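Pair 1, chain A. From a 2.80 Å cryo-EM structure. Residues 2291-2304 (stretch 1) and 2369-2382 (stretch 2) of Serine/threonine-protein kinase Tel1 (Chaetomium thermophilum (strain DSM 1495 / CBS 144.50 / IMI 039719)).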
# COMPACT_ATOMS: atom_id res chain seq x y z
N VAL A 2291 13.44 1.56 -27.83
CA VAL A 2291 14.72 2.17 -27.48
C VAL A 2291 14.67 3.69 -27.65
O VAL A 2291 15.13 4.44 -26.78
CB VAL A 2291 15.85 1.54 -28.31
CG1 VAL A 2291 17.15 2.21 -28.01
CG2 VAL A 2291 15.95 0.09 -28.01
N PHE A 2292 14.12 4.16 -28.76
CA PHE A 2292 14.10 5.59 -29.05
C PHE A 2292 13.17 6.33 -28.10
O PHE A 2292 13.50 7.44 -27.66
CB PHE A 2292 13.68 5.83 -30.49
CG PHE A 2292 14.68 5.40 -31.49
CD1 PHE A 2292 16.01 5.62 -31.28
CD2 PHE A 2292 14.29 4.79 -32.66
CE1 PHE A 2292 16.93 5.23 -32.21
CE2 PHE A 2292 15.21 4.40 -33.58
CZ PHE A 2292 16.53 4.63 -33.36
N HIS A 2293 12.02 5.76 -27.78
CA HIS A 2293 11.15 6.41 -26.81
C HIS A 2293 11.79 6.46 -25.44
O HIS A 2293 11.69 7.47 -24.74
CB HIS A 2293 9.81 5.68 -26.75
CG HIS A 2293 8.85 6.30 -25.79
ND1 HIS A 2293 8.18 7.47 -26.07
CD2 HIS A 2293 8.45 5.91 -24.56
CE1 HIS A 2293 7.40 7.77 -25.05
NE2 HIS A 2293 7.55 6.85 -24.12
N GLN A 2294 12.45 5.38 -25.03
CA GLN A 2294 13.20 5.37 -23.78
C GLN A 2294 14.18 6.53 -23.72
O GLN A 2294 14.20 7.29 -22.75
CB GLN A 2294 13.95 4.05 -23.67
CG GLN A 2294 14.44 3.70 -22.30
CD GLN A 2294 13.31 3.40 -21.39
OE1 GLN A 2294 12.47 2.55 -21.68
NE2 GLN A 2294 13.25 4.11 -20.28
N PHE A 2295 15.00 6.67 -24.75
CA PHE A 2295 16.03 7.70 -24.72
C PHE A 2295 15.43 9.10 -24.77
O PHE A 2295 15.92 10.01 -24.09
CB PHE A 2295 16.99 7.48 -25.88
CG PHE A 2295 18.33 8.09 -25.66
CD1 PHE A 2295 18.70 8.53 -24.42
CD2 PHE A 2295 19.21 8.23 -26.69
CE1 PHE A 2295 19.92 9.09 -24.22
CE2 PHE A 2295 20.43 8.79 -26.49
CZ PHE A 2295 20.79 9.23 -25.26
N ALA A 2296 14.38 9.30 -25.56
CA ALA A 2296 13.76 10.62 -25.64
C ALA A 2296 13.13 11.02 -24.31
O ALA A 2296 13.28 12.17 -23.88
CB ALA A 2296 12.71 10.63 -26.74
N VAL A 2297 12.43 10.10 -23.66
CA VAL A 2297 11.83 10.42 -22.37
C VAL A 2297 12.90 10.68 -21.32
O VAL A 2297 12.75 11.58 -20.48
CB VAL A 2297 10.88 9.29 -21.95
CG1 VAL A 2297 10.44 9.47 -20.53
CG2 VAL A 2297 9.69 9.28 -22.86
N PHE A 2298 14.01 9.95 -21.36
CA PHE A 2298 15.12 10.23 -20.46
C PHE A 2298 15.66 11.64 -20.65
O PHE A 2298 15.79 12.40 -19.69
CB PHE A 2298 16.23 9.21 -20.66
CG PHE A 2298 17.47 9.50 -19.88
CD1 PHE A 2298 17.58 9.13 -18.56
CD2 PHE A 2298 18.55 10.12 -20.48
CE1 PHE A 2298 18.71 9.40 -17.85
CE2 PHE A 2298 19.68 10.39 -19.77
CZ PHE A 2298 19.76 10.03 -18.46
N CYS A 2299 15.99 12.01 -21.89
CA CYS A 2299 16.54 13.34 -22.13
C CYS A 2299 15.55 14.44 -21.76
O CYS A 2299 15.93 15.48 -21.22
CB CYS A 2299 16.96 13.48 -23.59
SG CYS A 2299 18.39 12.52 -24.06
N ASP A 2300 14.27 14.22 -22.05
CA ASP A 2300 13.26 15.20 -21.67
C ASP A 2300 13.21 15.38 -20.17
O ASP A 2300 13.18 16.51 -19.67
CB ASP A 2300 11.90 14.76 -22.20
CG ASP A 2300 10.91 15.89 -22.26
OD1 ASP A 2300 11.29 17.03 -21.94
OD2 ASP A 2300 9.75 15.64 -22.63
N GLU A 2301 13.21 14.28 -19.42
CA GLU A 2301 13.23 14.37 -17.97
C GLU A 2301 14.49 15.05 -17.47
O GLU A 2301 14.47 15.68 -16.41
CB GLU A 2301 13.10 12.97 -17.39
CG GLU A 2301 13.16 12.88 -15.90
CD GLU A 2301 13.27 11.45 -15.43
OE1 GLU A 2301 13.45 10.56 -16.30
OE2 GLU A 2301 13.18 11.20 -14.21
N GLN A 2302 15.59 14.94 -18.20
CA GLN A 2302 16.80 15.64 -17.79
C GLN A 2302 16.71 17.13 -18.05
O GLN A 2302 17.38 17.91 -17.37
CB GLN A 2302 18.03 15.08 -18.49
CG GLN A 2302 18.32 13.65 -18.18
CD GLN A 2302 18.27 13.36 -16.71
OE1 GLN A 2302 18.95 14.00 -15.92
NE2 GLN A 2302 17.45 12.40 -16.32
N LEU A 2303 15.92 17.55 -19.04
CA LEU A 2303 15.72 18.98 -19.26
C LEU A 2303 14.88 19.60 -18.16
O LEU A 2303 15.30 20.56 -17.50
CB LEU A 2303 15.08 19.22 -20.62
CG LEU A 2303 16.04 19.24 -21.80
CD1 LEU A 2303 15.28 19.55 -23.06
CD2 LEU A 2303 17.11 20.26 -21.55
N GLN A 2304 13.67 19.08 -17.95
CA GLN A 2304 12.76 19.62 -16.94
C GLN A 2304 13.02 18.98 -15.58
O GLN A 2304 12.18 18.32 -14.98
CB GLN A 2304 11.32 19.43 -17.38
CG GLN A 2304 10.97 18.03 -17.79
CD GLN A 2304 9.54 17.88 -18.23
OE1 GLN A 2304 8.78 18.85 -18.23
NE2 GLN A 2304 9.15 16.67 -18.62
N THR A 2369 25.52 21.52 -22.05
CA THR A 2369 24.89 20.27 -21.63
C THR A 2369 23.40 20.28 -21.95
O THR A 2369 22.86 19.31 -22.51
CB THR A 2369 25.13 20.04 -20.14
OG1 THR A 2369 26.42 19.46 -19.95
CG2 THR A 2369 24.09 19.13 -19.57
N ARG A 2370 22.72 21.38 -21.64
CA ARG A 2370 21.29 21.46 -21.92
C ARG A 2370 20.99 21.47 -23.42
O ARG A 2370 19.97 20.92 -23.85
CB ARG A 2370 20.70 22.70 -21.27
CG ARG A 2370 20.85 22.73 -19.78
CD ARG A 2370 20.05 23.86 -19.20
NE ARG A 2370 18.62 23.64 -19.33
CZ ARG A 2370 17.90 22.93 -18.48
NH1 ARG A 2370 16.60 22.79 -18.66
NH2 ARG A 2370 18.48 22.36 -17.44
N SER A 2371 21.86 22.07 -24.22
CA SER A 2371 21.65 22.07 -25.67
C SER A 2371 21.79 20.67 -26.24
O SER A 2371 21.02 20.27 -27.12
CB SER A 2371 22.63 23.02 -26.33
OG SER A 2371 22.58 22.91 -27.74
N GLU A 2372 22.77 19.90 -25.77
CA GLU A 2372 22.89 18.52 -26.21
C GLU A 2372 21.67 17.71 -25.83
O GLU A 2372 21.17 16.90 -26.62
CB GLU A 2372 24.15 17.89 -25.63
CG GLU A 2372 25.43 18.36 -26.28
CD GLU A 2372 26.66 17.92 -25.52
OE1 GLU A 2372 26.51 17.28 -24.46
OE2 GLU A 2372 27.78 18.23 -25.98
N PHE A 2373 21.17 17.90 -24.60
CA PHE A 2373 19.97 17.17 -24.20
C PHE A 2373 18.79 17.52 -25.09
O PHE A 2373 17.99 16.65 -25.44
CB PHE A 2373 19.63 17.46 -22.75
CG PHE A 2373 20.33 16.57 -21.79
CD1 PHE A 2373 20.66 15.28 -22.13
CD2 PHE A 2373 20.66 17.02 -20.53
CE1 PHE A 2373 21.30 14.47 -21.25
CE2 PHE A 2373 21.30 16.21 -19.65
CZ PHE A 2373 21.62 14.93 -20.01
N LEU A 2374 18.65 18.80 -25.46
CA LEU A 2374 17.55 19.20 -26.33
C LEU A 2374 17.66 18.54 -27.70
O LEU A 2374 16.66 18.04 -28.24
CB LEU A 2374 17.53 20.71 -26.47
CG LEU A 2374 16.43 21.29 -27.35
CD1 LEU A 2374 15.11 21.19 -26.64
CD2 LEU A 2374 16.75 22.71 -27.70
N LYS A 2375 18.86 18.54 -28.29
CA LYS A 2375 19.05 17.87 -29.56
C LYS A 2375 18.63 16.41 -29.49
O LYS A 2375 17.87 15.93 -30.33
CB LYS A 2375 20.52 17.95 -29.99
CG LYS A 2375 20.87 19.16 -30.80
CD LYS A 2375 22.35 19.16 -31.11
CE LYS A 2375 22.75 20.41 -31.87
NZ LYS A 2375 24.21 20.47 -32.16
N LEU A 2376 19.13 15.69 -28.48
CA LEU A 2376 18.82 14.26 -28.39
C LEU A 2376 17.34 14.03 -28.17
O LEU A 2376 16.77 13.09 -28.72
CB LEU A 2376 19.63 13.63 -27.27
CG LEU A 2376 21.14 13.59 -27.48
CD1 LEU A 2376 21.80 13.03 -26.25
CD2 LEU A 2376 21.45 12.76 -28.68
N CYS A 2377 16.69 14.88 -27.38
CA CYS A 2377 15.27 14.72 -27.11
C CYS A 2377 14.45 14.86 -28.38
O CYS A 2377 13.62 14.00 -28.69
CB CYS A 2377 14.83 15.74 -26.07
SG CYS A 2377 13.19 15.52 -25.41
N ILE A 2378 14.69 15.93 -29.14
CA ILE A 2378 13.89 16.14 -30.35
C ILE A 2378 14.16 15.05 -31.37
O ILE A 2378 13.23 14.49 -31.97
CB ILE A 2378 14.15 17.54 -30.92
CG1 ILE A 2378 13.36 18.58 -30.15
CG2 ILE A 2378 13.78 17.60 -32.37
CD1 ILE A 2378 13.55 19.96 -30.64
N GLU A 2379 15.44 14.71 -31.57
CA GLU A 2379 15.78 13.70 -32.57
C GLU A 2379 15.16 12.36 -32.24
O GLU A 2379 14.62 11.68 -33.12
CB GLU A 2379 17.29 13.58 -32.67
CG GLU A 2379 17.75 12.35 -33.39
CD GLU A 2379 19.25 12.25 -33.42
OE1 GLU A 2379 19.92 13.22 -33.00
OE2 GLU A 2379 19.76 11.21 -33.87
N ASN A 2380 15.20 11.95 -30.97
CA ASN A 2380 14.66 10.64 -30.63
C ASN A 2380 13.15 10.62 -30.59
O ASN A 2380 12.56 9.58 -30.86
CB ASN A 2380 15.24 10.16 -29.30
CG ASN A 2380 16.69 9.80 -29.40
OD1 ASN A 2380 17.07 8.94 -30.17
ND2 ASN A 2380 17.51 10.47 -28.62
N TYR A 2381 12.49 11.73 -30.27
CA TYR A 2381 11.03 11.78 -30.44
C TYR A 2381 10.66 11.57 -31.90
O TYR A 2381 9.75 10.78 -32.21
CB TYR A 2381 10.47 13.10 -29.94
CG TYR A 2381 10.09 13.08 -28.49
CD1 TYR A 2381 9.43 12.01 -27.95
CD2 TYR A 2381 10.40 14.14 -27.66
CE1 TYR A 2381 9.08 11.99 -26.64
CE2 TYR A 2381 10.06 14.12 -26.35
CZ TYR A 2381 9.40 13.04 -25.84
OH TYR A 2381 9.06 13.01 -24.52
N LEU A 2382 11.35 12.25 -32.80
CA LEU A 2382 11.02 12.10 -34.22
C LEU A 2382 11.33 10.70 -34.72
O LEU A 2382 10.59 10.16 -35.54
CB LEU A 2382 11.76 13.14 -35.04
CG LEU A 2382 11.16 14.53 -34.91
CD1 LEU A 2382 11.95 15.47 -35.75
CD2 LEU A 2382 9.73 14.51 -35.34

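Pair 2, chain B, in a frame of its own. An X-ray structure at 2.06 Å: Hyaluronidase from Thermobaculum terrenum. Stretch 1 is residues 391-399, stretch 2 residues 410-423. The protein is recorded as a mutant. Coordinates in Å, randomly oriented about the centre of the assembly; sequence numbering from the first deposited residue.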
# COMPACT_ATOMS: atom_id res chain seq x y z
N ILE B 391 -14.47 -30.10 13.23
CA ILE B 391 -15.44 -31.19 13.29
C ILE B 391 -14.88 -32.42 12.58
O ILE B 391 -15.00 -33.54 13.09
CB ILE B 391 -16.80 -30.79 12.68
CG1 ILE B 391 -17.46 -29.69 13.52
CG2 ILE B 391 -17.73 -31.99 12.58
CD1 ILE B 391 -18.43 -28.84 12.74
N THR B 392 -14.28 -32.21 11.42
CA THR B 392 -13.73 -33.31 10.63
C THR B 392 -12.63 -34.05 11.39
O THR B 392 -12.70 -35.27 11.53
CB THR B 392 -13.22 -32.81 9.26
OG1 THR B 392 -14.29 -32.16 8.57
CG2 THR B 392 -12.70 -33.96 8.40
N PHE B 393 -11.65 -33.31 11.90
CA PHE B 393 -10.54 -33.89 12.68
C PHE B 393 -11.00 -34.60 13.95
O PHE B 393 -10.52 -35.70 14.25
CB PHE B 393 -9.49 -32.84 13.07
CG PHE B 393 -8.49 -32.51 11.99
CD1 PHE B 393 -7.73 -33.51 11.39
CD2 PHE B 393 -8.26 -31.19 11.61
CE1 PHE B 393 -6.79 -33.21 10.41
CE2 PHE B 393 -7.32 -30.88 10.64
CZ PHE B 393 -6.59 -31.89 10.03
N SER B 394 -11.92 -33.99 14.70
CA SER B 394 -12.46 -34.59 15.93
C SER B 394 -13.08 -35.97 15.66
O SER B 394 -12.84 -36.93 16.40
CB SER B 394 -13.53 -33.69 16.56
OG SER B 394 -13.04 -32.37 16.77
N ASN B 395 -13.87 -36.07 14.60
CA ASN B 395 -14.51 -37.32 14.22
C ASN B 395 -13.58 -38.34 13.58
O ASN B 395 -13.81 -39.54 13.69
CB ASN B 395 -15.71 -37.04 13.34
CG ASN B 395 -16.82 -36.38 14.13
OD1 ASN B 395 -17.37 -37.00 15.03
ND2 ASN B 395 -17.12 -35.13 13.84
N LEU B 396 -12.52 -37.86 12.94
CA LEU B 396 -11.44 -38.72 12.48
C LEU B 396 -10.78 -39.45 13.66
O LEU B 396 -10.57 -40.66 13.60
CB LEU B 396 -10.41 -37.91 11.70
CG LEU B 396 -9.20 -38.63 11.11
CD1 LEU B 396 -9.64 -39.66 10.07
CD2 LEU B 396 -8.23 -37.63 10.51
N PHE B 397 -10.47 -38.71 14.73
CA PHE B 397 -9.74 -39.27 15.88
C PHE B 397 -10.60 -40.13 16.82
O PHE B 397 -10.05 -40.98 17.52
CB PHE B 397 -9.01 -38.18 16.69
CG PHE B 397 -8.01 -37.38 15.88
CD1 PHE B 397 -7.11 -38.00 15.01
CD2 PHE B 397 -7.96 -35.99 15.99
CE1 PHE B 397 -6.19 -37.26 14.27
CE2 PHE B 397 -7.05 -35.25 15.26
CZ PHE B 397 -6.16 -35.88 14.40
N THR B 398 -11.91 -39.91 16.84
CA THR B 398 -12.82 -40.76 17.62
C THR B 398 -12.84 -42.18 17.03
O THR B 398 -12.53 -43.15 17.73
CB THR B 398 -14.26 -40.19 17.65
OG1 THR B 398 -14.23 -38.85 18.16
CG2 THR B 398 -15.18 -41.05 18.52
N GLY B 399 -13.17 -42.27 15.74
CA GLY B 399 -13.17 -43.54 15.01
C GLY B 399 -11.80 -43.85 14.41
O GLY B 399 -10.78 -43.80 15.10
N GLU B 410 -21.93 -44.16 14.66
CA GLU B 410 -20.57 -44.03 14.14
C GLU B 410 -20.39 -42.63 13.54
O GLU B 410 -21.29 -42.12 12.87
CB GLU B 410 -20.29 -45.11 13.08
CG GLU B 410 -19.04 -45.94 13.33
CD GLU B 410 -17.80 -45.10 13.59
OE1 GLU B 410 -17.39 -44.33 12.69
OE2 GLU B 410 -17.24 -45.21 14.70
N SER B 411 -19.22 -42.03 13.77
CA SER B 411 -18.91 -40.66 13.36
C SER B 411 -18.21 -40.51 11.99
O SER B 411 -17.76 -39.41 11.63
CB SER B 411 -18.06 -40.00 14.44
OG SER B 411 -16.85 -40.71 14.66
N LEU B 412 -18.11 -41.61 11.24
CA LEU B 412 -17.61 -41.57 9.86
C LEU B 412 -18.47 -40.67 8.98
O LEU B 412 -17.95 -40.00 8.09
CB LEU B 412 -17.55 -42.99 9.26
CG LEU B 412 -16.64 -43.18 8.04
CD1 LEU B 412 -15.17 -43.05 8.43
CD2 LEU B 412 -16.90 -44.52 7.37
N GLN B 413 -19.78 -40.66 9.25
CA GLN B 413 -20.74 -39.80 8.54
C GLN B 413 -20.42 -38.31 8.70
O GLN B 413 -20.41 -37.56 7.72
CB GLN B 413 -22.17 -40.08 9.03
CG GLN B 413 -23.27 -39.65 8.07
CD GLN B 413 -24.67 -39.95 8.62
OE1 GLN B 413 -25.14 -39.27 9.53
NE2 GLN B 413 -25.33 -40.96 8.06
N LYS B 414 -20.15 -37.89 9.94
CA LYS B 414 -19.77 -36.50 10.22
C LYS B 414 -18.44 -36.11 9.57
O LYS B 414 -18.28 -34.98 9.12
CB LYS B 414 -19.73 -36.23 11.73
CG LYS B 414 -21.08 -36.34 12.42
CD LYS B 414 -20.97 -36.44 13.93
CE LYS B 414 -20.88 -35.08 14.60
NZ LYS B 414 -20.73 -35.21 16.08
N ALA B 415 -17.49 -37.05 9.51
CA ALA B 415 -16.20 -36.83 8.85
C ALA B 415 -16.35 -36.69 7.33
O ALA B 415 -15.90 -35.70 6.75
CB ALA B 415 -15.23 -37.95 9.19
N LEU B 416 -16.98 -37.69 6.70
CA LEU B 416 -17.30 -37.66 5.26
C LEU B 416 -18.05 -36.40 4.86
O LEU B 416 -17.75 -35.79 3.83
CB LEU B 416 -18.16 -38.86 4.86
CG LEU B 416 -17.48 -40.23 4.84
CD1 LEU B 416 -18.53 -41.34 4.81
CD2 LEU B 416 -16.52 -40.37 3.67
N GLN B 417 -19.02 -36.01 5.68
CA GLN B 417 -19.81 -34.80 5.45
C GLN B 417 -18.94 -33.53 5.49
O GLN B 417 -19.15 -32.61 4.70
CB GLN B 417 -20.91 -34.72 6.51
CG GLN B 417 -21.86 -33.54 6.40
CD GLN B 417 -23.03 -33.68 7.36
OE1 GLN B 417 -23.22 -32.84 8.24
NE2 GLN B 417 -23.80 -34.75 7.21
N GLY B 418 -17.99 -33.50 6.42
CA GLY B 418 -17.02 -32.41 6.50
C GLY B 418 -16.11 -32.31 5.29
O GLY B 418 -15.82 -31.21 4.83
N ARG B 419 -15.67 -33.45 4.76
CA ARG B 419 -14.85 -33.48 3.54
C ARG B 419 -15.59 -32.85 2.37
O ARG B 419 -15.02 -32.06 1.64
CB ARG B 419 -14.44 -34.90 3.15
CG ARG B 419 -13.47 -35.55 4.11
CD ARG B 419 -12.90 -36.85 3.53
NE ARG B 419 -11.72 -36.62 2.67
CZ ARG B 419 -11.68 -36.73 1.34
NH1 ARG B 419 -12.76 -37.07 0.63
NH2 ARG B 419 -10.54 -36.50 0.69
N THR B 420 -16.86 -33.22 2.22
CA THR B 420 -17.75 -32.66 1.20
C THR B 420 -17.83 -31.14 1.33
O THR B 420 -17.62 -30.42 0.36
CB THR B 420 -19.16 -33.27 1.31
OG1 THR B 420 -19.06 -34.69 1.14
CG2 THR B 420 -20.12 -32.71 0.28
N TYR B 421 -18.12 -30.68 2.55
CA TYR B 421 -18.22 -29.25 2.83
C TYR B 421 -16.92 -28.52 2.48
O TYR B 421 -16.96 -27.46 1.86
CB TYR B 421 -18.60 -29.00 4.30
CG TYR B 421 -18.67 -27.54 4.67
CD1 TYR B 421 -17.52 -26.82 5.01
CD2 TYR B 421 -19.89 -26.86 4.68
CE1 TYR B 421 -17.59 -25.47 5.34
CE2 TYR B 421 -19.96 -25.52 5.01
CZ TYR B 421 -18.81 -24.83 5.34
OH TYR B 421 -18.89 -23.50 5.68
N LEU B 422 -15.79 -29.08 2.91
CA LEU B 422 -14.49 -28.43 2.69
C LEU B 422 -14.14 -28.34 1.20
O LEU B 422 -13.69 -27.31 0.74
CB LEU B 422 -13.38 -29.13 3.47
CG LEU B 422 -13.43 -28.90 4.99
CD1 LEU B 422 -12.39 -29.75 5.68
CD2 LEU B 422 -13.27 -27.43 5.34
N ARG B 423 -14.40 -29.43 0.47
CA ARG B 423 -14.21 -29.47 -0.98
C ARG B 423 -14.99 -28.35 -1.67
O ARG B 423 -14.45 -27.63 -2.51
CB ARG B 423 -14.61 -30.84 -1.52
CG ARG B 423 -14.31 -31.05 -3.00
CD ARG B 423 -14.75 -32.43 -3.49
NE ARG B 423 -14.15 -33.53 -2.74
CZ ARG B 423 -12.87 -33.92 -2.81
NH1 ARG B 423 -11.97 -33.29 -3.58
NH2 ARG B 423 -12.46 -34.95 -2.07

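Both pairs are two helices packed close and nearly antiparallel. In pair 1 the axes approach to 8.0 Å with an angle of 148° between their N-to-C directions. In pair 2 the values are 8.2 Å and 147°. Fourteen central residues superpose with an RMSD of 0.4 Å.

The tightest crossing point is the same in both. A:Ala2296 matches B:Thr392, and A:Cys2377 matches B:Ala415. A:Ala2296 CA and A:Cys2377 CA are 4.6 Å apart. B:Thr392 CA and B:Ala415 CA are 4.7 Å apart. Small residues at these positions suit so close an approach.

The next layer inverts its bulk. A:Asn2380 matches B:Gly418. In pair 1 the small residue is the alanine: A:Ala2296 CB lies 3.6 Å from A:Asn2380 CB. A:Ala2296 CB also sits over the face of the A:Tyr2381 ring, 3.9 Å from the ring centroid. In pair 2 the glycine makes the room. B:Thr392 OG1 lies 3.4 Å from B:Gly418 CA, and the threonine sits as a knob among B:Ala415, B:Gly418, B:Arg419 and B:Leu422. An ideal CB on B:Gly418 would clash with B:Thr392 OG1, at 2.1 Å.

A:Cys2299 matches B:Asn395, and both point toward the partner helix in rotamer m. The cysteine packs by its sulfur, with A:Cys2299 SG 3.6 Å from A:Leu2376 CB. The asparagine packs close too, with B:Asn395 ND2 3.5 Å from B:Lys414 CB. Its polar end is partly satisfied within its own helix, where B:Asn395 ND2 donates to B:Ile391 O at 2.8 Å. A:Leu2376 and B:Lys414 are matched, and each meets this residue through its CB.

A:Phe2373 matches B:Ser411, and both point toward the other stretch. A:Gln2302 CB lies over the face of the A:Phe2373 ring, 3.9 Å from its centroid. The serine is much smaller and makes a weak hydrogen bond instead, from B:Ser411 OG to B:Asn395 O at 3.4 Å. B:Thr398, which matches A:Gln2302, has its CB 4.0 Å from B:Ser411 OG.

A:Phe2295 matches B:Ile391. A:Phe2295 CD2 comes within 3.4 Å of A:Asn2380 ND2. B:Ile391 also points toward the partner, but its nearest approach is 4.6 Å, from B:Ile391 CG2 to B:Lys414 O.

Near the end of stretch 1, A:Leu2303 matches B:Gly399. The leucine packs A:Leu2303 CD2 4.0 Å from A:Phe2373 CB. The glycine has no side chain to do so.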